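Local coordinates for protein endo-beta-mannanase (Opitutaceae bacterium TAV5, PDB 7BOB) that probably releases sugar from the ends of beta-1,4-linked mannan chains, as a homotrimeric exo-beta-1,4-mannosidase of glycoside hydrolase family 5, at residues 471-476 with 578-583; 539-544 with 552-557. All blocks are in the same frame, centred on the assembly; numbering follows the deposited sequence.

Contact 1: 471-476 with 578-583; sequences LWHAPD and AWYAAL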
loop_
_atom_site.group_PDB
_atom_site.type_symbol
_atom_site.label_atom_id
_atom_site.label_comp_id
_atom_site.label_asym_id
_atom_site.label_seq_id
_atom_site.Cartn_x
_atom_site.Cartn_y
_atom_site.Cartn_z
ATOM N N LEU A 471 14.448 23.399 -22.130
ATOM C CA LEU A 471 15.163 22.929 -20.948
ATOM C C LEU A 471 14.520 21.611 -20.513
ATOM O O LEU A 471 13.377 21.596 -20.037
ATOM C CB LEU A 471 15.125 23.963 -19.828
ATOM C CG LEU A 471 15.764 23.523 -18.511
ATOM C CD1 LEU A 471 17.199 22.970 -18.716
ATOM C CD2 LEU A 471 15.787 24.700 -17.559
ATOM N N TRP A 472 15.244 20.506 -20.691
ATOM C CA TRP A 472 14.690 19.157 -20.537
ATOM C C TRP A 472 15.276 18.518 -19.284
ATOM O O TRP A 472 16.398 17.997 -19.306
ATOM C CB TRP A 472 14.988 18.314 -21.770
ATOM C CG TRP A 472 14.099 17.117 -21.919
ATOM C CD1 TRP A 472 13.355 16.517 -20.944
ATOM C CD2 TRP A 472 13.874 16.366 -23.117
ATOM N NE1 TRP A 472 12.674 15.448 -21.467
ATOM C CE2 TRP A 472 12.963 15.340 -22.801
ATOM C CE3 TRP A 472 14.358 16.463 -24.431
ATOM C CZ2 TRP A 472 12.521 14.419 -23.743
ATOM C CZ3 TRP A 472 13.911 15.550 -25.370
ATOM C CH2 TRP A 472 13.002 14.541 -25.022
ATOM N N HIS A 473 14.521 18.531 -18.192
ATOM C CA HIS A 473 15.002 17.872 -16.985
ATOM C C HIS A 473 14.661 16.388 -17.059
ATOM O O HIS A 473 13.480 16.019 -17.117
ATOM C CB HIS A 473 14.420 18.521 -15.735
ATOM C CG HIS A 473 15.108 19.797 -15.359
ATOM N ND1 HIS A 473 14.593 20.683 -14.440
ATOM C CD2 HIS A 473 16.271 20.340 -15.796
ATOM C CE1 HIS A 473 15.417 21.711 -14.316
ATOM N NE2 HIS A 473 16.440 21.531 -15.133
ATOM N N ALA A 474 15.705 15.551 -17.098
ATOM C CA ALA A 474 15.667 14.096 -17.005
ATOM C C ALA A 474 14.896 13.470 -18.159
ATOM O O ALA A 474 13.791 12.959 -17.949
ATOM C CB ALA A 474 15.052 13.665 -15.671
ATOM N N PRO A 475 15.421 13.493 -19.384
ATOM C CA PRO A 475 14.748 12.770 -20.470
ATOM C C PRO A 475 14.592 11.301 -20.114
ATOM O O PRO A 475 15.358 10.739 -19.331
ATOM C CB PRO A 475 15.678 12.962 -21.673
ATOM C CG PRO A 475 16.884 13.711 -21.153
ATOM C CD PRO A 475 16.502 14.362 -19.877
ATOM N N ASP A 476 13.562 10.689 -20.677
ATOM C CA ASP A 476 13.065 9.419 -20.167
ATOM C C ASP A 476 13.741 8.257 -20.883
ATOM O O ASP A 476 13.555 8.098 -22.097
ATOM C CB ASP A 476 11.552 9.349 -20.336
ATOM C CG ASP A 476 10.967 8.000 -19.952
ATOM O OD1 ASP A 476 11.644 7.208 -19.253
ATOM O OD2 ASP A 476 9.799 7.754 -20.342
ATOM N N ALA A 578 18.113 29.525 -8.483
ATOM C CA ALA A 578 19.233 29.936 -9.327
ATOM C C ALA A 578 19.587 28.870 -10.363
ATOM O O ALA A 578 20.103 29.203 -11.436
ATOM C CB ALA A 578 20.450 30.253 -8.456
ATOM N N TRP A 579 19.299 27.595 -10.069
ATOM C CA TRP A 579 19.552 26.523 -11.030
ATOM C C TRP A 579 18.841 26.777 -12.356
ATOM O O TRP A 579 19.447 26.656 -13.430
ATOM C CB TRP A 579 19.112 25.171 -10.460
ATOM C CG TRP A 579 19.215 24.078 -11.482
ATOM C CD1 TRP A 579 18.240 23.665 -12.345
ATOM C CD2 TRP A 579 20.380 23.276 -11.777
ATOM N NE1 TRP A 579 18.717 22.646 -13.143
ATOM C CE2 TRP A 579 20.028 22.396 -12.818
ATOM C CE3 TRP A 579 21.684 23.236 -11.267
ATOM C CZ2 TRP A 579 20.925 21.472 -13.350
ATOM C CZ3 TRP A 579 22.580 22.317 -11.795
ATOM C CH2 TRP A 579 22.196 21.453 -12.829
ATOM N N TYR A 580 17.532 27.086 -12.308
ATOM C CA TYR A 580 16.796 27.299 -13.555
ATOM C C TYR A 580 17.349 28.491 -14.326
ATOM O O TYR A 580 17.446 28.452 -15.562
ATOM C CB TYR A 580 15.304 27.505 -13.284
ATOM C CG TYR A 580 14.611 26.276 -12.777
ATOM C CD1 TYR A 580 14.067 25.344 -13.662
ATOM C CD2 TYR A 580 14.511 26.036 -11.421
ATOM C CE1 TYR A 580 13.452 24.206 -13.207
ATOM C CE2 TYR A 580 13.898 24.908 -10.955
ATOM C CZ TYR A 580 13.366 24.001 -11.852
ATOM O OH TYR A 580 12.759 22.886 -11.367
ATOM N N ALA A 581 17.689 29.572 -13.617
ATOM C CA ALA A 581 18.200 30.765 -14.293
ATOM C C ALA A 581 19.477 30.450 -15.068
ATOM O O ALA A 581 19.606 30.806 -16.244
ATOM C CB ALA A 581 18.439 31.888 -13.282
ATOM N N ALA A 582 20.412 29.733 -14.440
ATOM C CA ALA A 582 21.675 29.423 -15.109
ATOM C C ALA A 582 21.463 28.608 -16.384
ATOM O O ALA A 582 22.157 28.816 -17.389
ATOM C CB ALA A 582 22.603 28.683 -14.153
ATOM N N LEU A 583 20.498 27.689 -16.374
ATOM C CA LEU A 583 20.358 26.760 -17.485
ATOM C C LEU A 583 19.422 27.245 -18.575
ATOM O O LEU A 583 19.439 26.687 -19.680
ATOM C CB LEU A 583 19.859 25.412 -16.976
ATOM C CG LEU A 583 20.894 24.622 -16.176
ATOM C CD1 LEU A 583 20.517 23.200 -16.292
ATOM C CD2 LEU A 583 22.282 24.844 -16.717
#
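L471 and H473, two residues apart on one strand, both point toward the helix that packs across it, and with Y580 they carry most of the interface. The L471 side chain stands with CG anti to the backbone N (chi1 176°) and meets L583 at about a right angle; its CD1 lies 4.0 Å from L583 CB. Its CD2 is 4.3 Å from CD1 of Y580. H473 supplies the aromatic part, its imidazole reaching in between W579 and Y580. CE1 of H473 lies 3.4 Å from CE1 of Y580, which sits at the imidazole edge, with the two planes turned 50° apart. Tip to tip with the indole, H473 NE2 comes 3.2 Å from W579 NE1, near the plane of the tryptophan ring. E559 OE2 hydrogen-bonds both H473 ND1 and Y580 OH, tying both rings to one carboxylate oxygen that would probably polarise the imidazole through ND1. L583 CG lies over one face of the W579 ring, toward its rim. Y510 and F512 meet W579 edge-to-face and Y580 packs on helix 406-422. Strand 469-473 runs parallel between 444-448 and 549-554, L471 and H473 turned to helix 569-583 and W472 to helix 482-488.

Contact 2: 539-544 with 552-557; sequences PLVLRH and TSVLAD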
loop_
_atom_site.group_PDB
_atom_site.type_symbol
_atom_site.label_atom_id
_atom_site.label_comp_id
_atom_site.label_asym_id
_atom_site.label_seq_id
_atom_site.Cartn_x
_atom_site.Cartn_y
_atom_site.Cartn_z
ATOM N N PRO A 539 29.403 13.271 -18.122
ATOM C CA PRO A 539 28.439 14.286 -18.565
ATOM C C PRO A 539 27.179 14.278 -17.713
ATOM O O PRO A 539 26.617 13.223 -17.416
ATOM C CB PRO A 539 28.142 13.879 -20.014
ATOM C CG PRO A 539 29.292 12.966 -20.399
ATOM C CD PRO A 539 29.637 12.254 -19.161
ATOM N N LEU A 540 26.736 15.484 -17.323
ATOM C CA LEU A 540 25.531 15.691 -16.528
ATOM C C LEU A 540 24.544 16.673 -17.158
ATOM O O LEU A 540 23.335 16.447 -17.067
ATOM C CB LEU A 540 25.912 16.153 -15.114
ATOM C CG LEU A 540 24.711 16.334 -14.187
ATOM C CD1 LEU A 540 23.911 15.031 -14.090
ATOM C CD2 LEU A 540 25.137 16.826 -12.808
ATOM N N VAL A 541 25.022 17.750 -17.788
ATOM C CA VAL A 541 24.169 18.667 -18.548
ATOM C C VAL A 541 24.699 18.758 -19.975
ATOM O O VAL A 541 25.871 19.098 -20.188
ATOM C CB VAL A 541 24.088 20.070 -17.919
ATOM C CG1 VAL A 541 23.152 20.943 -18.736
ATOM C CG2 VAL A 541 23.608 20.008 -16.466
ATOM N N LEU A 542 23.847 18.455 -20.943
ATOM C CA LEU A 542 24.163 18.589 -22.356
ATOM C C LEU A 542 23.471 19.813 -22.950
ATOM O O LEU A 542 22.449 20.288 -22.441
ATOM C CB LEU A 542 23.736 17.346 -23.134
ATOM C CG LEU A 542 24.079 15.979 -22.573
ATOM C CD1 LEU A 542 23.587 14.894 -23.527
ATOM C CD2 LEU A 542 25.589 15.858 -22.342
ATOM N N ARG A 543 24.034 20.307 -24.060
ATOM C CA ARG A 543 23.460 21.423 -24.818
ATOM C C ARG A 543 23.581 21.131 -26.308
ATOM O O ARG A 543 24.681 20.876 -26.805
ATOM C CB ARG A 543 24.149 22.759 -24.484
ATOM C CG ARG A 543 23.441 23.983 -25.072
ATOM C CD ARG A 543 23.716 25.265 -24.287
ATOM N NE ARG A 543 22.836 25.398 -23.128
ATOM C CZ ARG A 543 23.018 26.255 -22.124
ATOM N NH1 ARG A 543 24.058 27.090 -22.123
ATOM N NH2 ARG A 543 22.146 26.281 -21.115
ATOM N N HIS A 544 22.456 21.165 -27.014
ATOM C CA HIS A 544 22.387 20.696 -28.392
ATOM C C HIS A 544 21.596 21.697 -29.202
ATOM O O HIS A 544 20.433 21.971 -28.881
ATOM C CB HIS A 544 21.722 19.319 -28.481
ATOM C CG HIS A 544 21.802 18.692 -29.838
ATOM N ND1 HIS A 544 20.845 17.823 -30.314
ATOM C CD2 HIS A 544 22.731 18.800 -30.818
ATOM C CE1 HIS A 544 21.180 17.423 -31.528
ATOM N NE2 HIS A 544 22.321 18.001 -31.858
ATOM N N THR A 552 18.685 22.036 -23.921
ATOM C CA THR A 552 19.550 21.859 -22.752
ATOM C C THR A 552 18.981 20.710 -21.913
ATOM O O THR A 552 17.935 20.861 -21.266
ATOM C CB THR A 552 19.663 23.156 -21.944
ATOM O OG1 THR A 552 20.196 24.190 -22.775
ATOM C CG2 THR A 552 20.548 22.993 -20.727
ATOM N N SER A 553 19.654 19.555 -21.933
ATOM C CA SER A 553 19.183 18.355 -21.245
ATOM C C SER A 553 19.975 18.124 -19.962
ATOM O O SER A 553 21.212 18.164 -19.973
ATOM C CB SER A 553 19.285 17.123 -22.153
ATOM O OG SER A 553 18.776 17.336 -23.459
ATOM N N VAL A 554 19.269 17.870 -18.862
ATOM C CA VAL A 554 19.885 17.538 -17.577
ATOM C C VAL A 554 19.625 16.068 -17.277
ATOM O O VAL A 554 18.464 15.638 -17.212
ATOM C CB VAL A 554 19.340 18.420 -16.436
ATOM C CG1 VAL A 554 19.956 18.021 -15.096
ATOM C CG2 VAL A 554 19.554 19.904 -16.734
ATOM N N LEU A 555 20.693 15.306 -17.056
ATOM C CA LEU A 555 20.582 13.869 -16.816
ATOM C C LEU A 555 20.364 13.571 -15.336
ATOM O O LEU A 555 21.057 12.756 -14.740
ATOM C CB LEU A 555 21.820 13.152 -17.347
ATOM C CG LEU A 555 22.138 13.486 -18.812
ATOM C CD1 LEU A 555 23.405 12.788 -19.308
ATOM C CD2 LEU A 555 20.945 13.132 -19.694
ATOM N N ALA A 556 19.410 14.263 -14.722
ATOM C CA ALA A 556 19.029 13.983 -13.345
ATOM C C ALA A 556 17.602 14.465 -13.157
ATOM O O ALA A 556 17.114 15.319 -13.905
ATOM C CB ALA A 556 19.962 14.649 -12.330
ATOM N N ASP A 557 16.924 13.889 -12.162
ATOM C CA ASP A 557 15.564 14.314 -11.838
ATOM C C ASP A 557 15.653 15.510 -10.898
ATOM O O ASP A 557 15.593 15.376 -9.670
ATOM C CB ASP A 557 14.770 13.163 -11.232
ATOM C CG ASP A 557 13.291 13.451 -11.175
ATOM O OD1 ASP A 557 12.910 14.654 -11.224
ATOM O OD2 ASP A 557 12.515 12.485 -11.055
#
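The beta hairpin of strands 539-546 and 549-554 provides this antiparallel contact, with L542 and S553 as its hydrogen-bonded pair, flanked by the non-hydrogen-bonded pairs V541-V554 and R543-T552. L542 N donates to S553 O over 2.8 Å, in the carbonyl plane, whereas the return bond from S553 N to L542 O (2.9 Å) comes from above the plane of the L542 carbonyl. A nearly linear bond, 177° at the hydrogen, joins L555 N to L540 O at 2.9 Å; L555 centres an inverse gamma turn where the strand ends. V541 and V554 lie side by side, their CG2 methyls 4.1 Å apart. R543 runs alongside T552, its chain bent at chi3 (-83°), so that NE reaches T552 OG1 at 2.9 Å within the guanidinium plane, while NH2 adds a weak bond to the same oxygen. An alanine in place of R543 removes both donors to T552 OG1 and would probably leave the threonine hydroxyl less firmly held. L540 and V541 form a classic beta bulge opposite M532 of strand 529-533, the outermost strand on this side of the sheet within the chain; on the inner side, strand 549-554 adjoins 469-473, and D557 caps helix 558-564.

How the contacts relate
Both contacts are buried and share one mixed sheet, in which strands 469-473 and 549-554 are neighbours. Probable backbone hydrogen bonds, W472 N to T552 O and A474 N to V554 O, both 2.8 Å, tie the two together. Contact 1 acts across the sheet's face, joining strand to helix through side chains, leucine packing and an aromatic cluster in which the histidine and tyrosine share one carboxylate. Contact 2 works within the sheet, where main-chain bonds dominate and one arginine at a partly exposed position adds a polar link. V554 belongs to both settings: paired with V541 in the hairpin, it also touches H473, W579 and L583, so helix 569-583 packs against both 469-473 and 549-554.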